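Local coordinates for protein pyruvate kinase 1 (Trypanosoma brucei brucei, PDB 4HYW) that probably transfers the phosphoryl group of phosphoenolpyruvate to ADP, giving pyruvate and ATP in the last step of glycolysis, at residues Phe210-Arg215 with Lys239-Gln244. Residues are numbered along the deposited sequence; the frame is centred on the assembly and turned at random.
Sequences FASFIR and KIENHQ. With MG (magnesium ion), chain C.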
# COMPACT_ATOMS: atom_id res chain seq x y z
N PHE A 210 28.70 27.42 -5.91
CA PHE A 210 27.28 27.71 -5.90
C PHE A 210 26.97 28.73 -6.98
O PHE A 210 27.17 29.94 -6.79
CB PHE A 210 26.85 28.23 -4.52
CG PHE A 210 27.08 27.25 -3.41
CD1 PHE A 210 27.36 25.93 -3.67
CD2 PHE A 210 26.97 27.65 -2.09
CE1 PHE A 210 27.53 25.02 -2.64
CE2 PHE A 210 27.17 26.75 -1.05
CZ PHE A 210 27.45 25.43 -1.34
N ALA A 211 26.49 28.25 -8.12
CA ALA A 211 26.30 29.10 -9.29
C ALA A 211 24.97 29.84 -9.26
O ALA A 211 23.91 29.24 -9.38
CB ALA A 211 26.40 28.27 -10.54
N SER A 212 25.06 31.17 -9.26
CA SER A 212 23.89 32.02 -9.10
C SER A 212 23.01 32.05 -10.33
O SER A 212 23.49 31.89 -11.45
CB SER A 212 24.31 33.45 -8.75
OG SER A 212 24.90 33.50 -7.46
N PHE A 213 21.70 32.20 -10.11
CA PHE A 213 20.78 32.56 -11.16
C PHE A 213 20.80 31.61 -12.37
O PHE A 213 20.67 32.04 -13.51
CB PHE A 213 21.03 34.00 -11.59
CG PHE A 213 19.83 34.67 -12.19
CD1 PHE A 213 18.67 34.84 -11.45
CD2 PHE A 213 19.90 35.23 -13.46
CE1 PHE A 213 17.57 35.52 -11.98
CE2 PHE A 213 18.80 35.89 -14.00
CZ PHE A 213 17.63 36.04 -13.26
N ILE A 214 20.83 30.31 -12.10
CA ILE A 214 20.70 29.32 -13.16
C ILE A 214 19.27 29.13 -13.62
O ILE A 214 18.39 28.75 -12.83
CB ILE A 214 21.25 27.98 -12.72
CG1 ILE A 214 22.76 28.09 -12.46
CG2 ILE A 214 20.94 26.92 -13.78
CD1 ILE A 214 23.59 28.32 -13.70
N ARG A 215 19.05 29.29 -14.91
CA ARG A 215 17.70 29.25 -15.47
C ARG A 215 17.52 28.12 -16.46
O ARG A 215 16.39 27.75 -16.78
CB ARG A 215 17.38 30.59 -16.16
CG ARG A 215 17.43 31.78 -15.22
CD ARG A 215 18.03 33.01 -15.89
NE ARG A 215 19.47 33.03 -15.75
CZ ARG A 215 20.30 33.58 -16.63
NH1 ARG A 215 19.83 34.21 -17.69
NH2 ARG A 215 21.60 33.49 -16.45
N LYS A 239 22.04 27.28 -8.18
CA LYS A 239 21.04 28.03 -7.43
C LYS A 239 19.78 28.29 -8.25
O LYS A 239 19.82 28.98 -9.27
CB LYS A 239 21.64 29.35 -6.93
CG LYS A 239 22.79 29.13 -5.97
CD LYS A 239 23.61 30.39 -5.77
CE LYS A 239 22.95 31.36 -4.79
NZ LYS A 239 23.61 32.70 -4.94
N ILE A 240 18.66 27.78 -7.78
CA ILE A 240 17.38 28.05 -8.41
C ILE A 240 16.76 29.33 -7.83
O ILE A 240 16.58 29.43 -6.63
CB ILE A 240 16.41 26.87 -8.23
CG1 ILE A 240 17.05 25.59 -8.76
CG2 ILE A 240 15.08 27.15 -8.93
CD1 ILE A 240 17.49 25.68 -10.22
N GLU A 241 16.51 30.32 -8.67
CA GLU A 241 16.33 31.70 -8.19
C GLU A 241 15.12 32.37 -8.78
O GLU A 241 14.72 33.42 -8.31
CB GLU A 241 17.58 32.55 -8.47
CG GLU A 241 18.72 32.27 -7.52
CD GLU A 241 19.78 33.36 -7.54
OE1 GLU A 241 19.40 34.54 -7.72
OE2 GLU A 241 20.98 33.04 -7.38
N ASN A 242 14.55 31.79 -9.84
CA ASN A 242 13.39 32.38 -10.52
C ASN A 242 12.50 31.35 -11.20
O ASN A 242 12.77 30.17 -11.13
CB ASN A 242 13.85 33.49 -11.50
CG ASN A 242 14.28 32.94 -12.87
OD1 ASN A 242 14.61 31.75 -13.03
ND2 ASN A 242 14.34 33.84 -13.85
N HIS A 243 11.45 31.80 -11.85
CA HIS A 243 10.44 30.90 -12.35
C HIS A 243 11.01 29.95 -13.39
O HIS A 243 10.60 28.80 -13.49
CB HIS A 243 9.24 31.67 -12.91
CG HIS A 243 9.40 32.06 -14.38
ND1 HIS A 243 10.18 33.13 -14.78
CD2 HIS A 243 8.94 31.44 -15.56
CE1 HIS A 243 10.16 33.21 -16.14
NE2 HIS A 243 9.43 32.16 -16.62
N GLN A 244 11.97 30.44 -14.17
CA GLN A 244 12.62 29.63 -15.20
C GLN A 244 13.35 28.46 -14.58
O GLN A 244 13.29 27.34 -15.08
CB GLN A 244 13.66 30.47 -15.89
CG GLN A 244 13.22 31.14 -17.15
CD GLN A 244 14.32 32.03 -17.68
OE1 GLN A 244 14.66 33.10 -17.07
NE2 GLN A 244 14.94 31.58 -18.78
MG MG C . 20.31 36.62 -7.54
O HOH W 1 16.84 30.42 -11.41
O HOH W 2 21.93 35.52 -6.64
O HOH W 3 21.21 36.21 -9.39
O HOH W 4 18.45 37.31 -7.65
O HOH W 5 21.00 38.04 -6.10
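A211 and K239 join two neighbouring parallel strands of the TIM barrel, the K239 N to A211 O bond (3.0 Å) being followed by one from I214 N to K239 O (3.3 Å), at the C-terminal end of the barrel strands, where such barrels carry their active site. A water carries the pairing onward, giving a proton to I214 O and accepting one from E241 N.

K239 has the long, flexible chain needed to run alongside the A211-S212 backbone, and a bend at chi3 (80°) helps bring NZ within 2.9 Å of S212 OG. The ammonium also bonds D84 and makes a long salt bridge to E241, while S212, small and polar, has T85 O as a further partner.

E241 divides its carboxylate between two tasks. OE1 binds the magnesium ion at 2.3 Å, whereas OE2 takes a weak bond from F213 N (2.9 Å) and another from a metal-bound water. D265 and three more waters complete the metal shell. The flat F213 ring fits beside the metal-bound OE1, meeting it edge-on with CD1 3.8 Å away, its plane turned 64° from the carboxylate.

One corner of that ring, CE2, rests over the rim of a guanidinium face of R215, whose several N-H groups can serve several carbonyls at once; NE gives F213 O a nearly straight bond (2.7 Å, 172°). The aliphatic part of R215 packs on the helix start, CB 3.7 Å from Q244 CD. N242 suits the N-cap because its short side chain can turn OD1 back to G245 N.

Magnesium on OE1, with F213 N and the metal-bound water on OE2, limits rotation of the E241 carboxylate and probably helps present it to the metal.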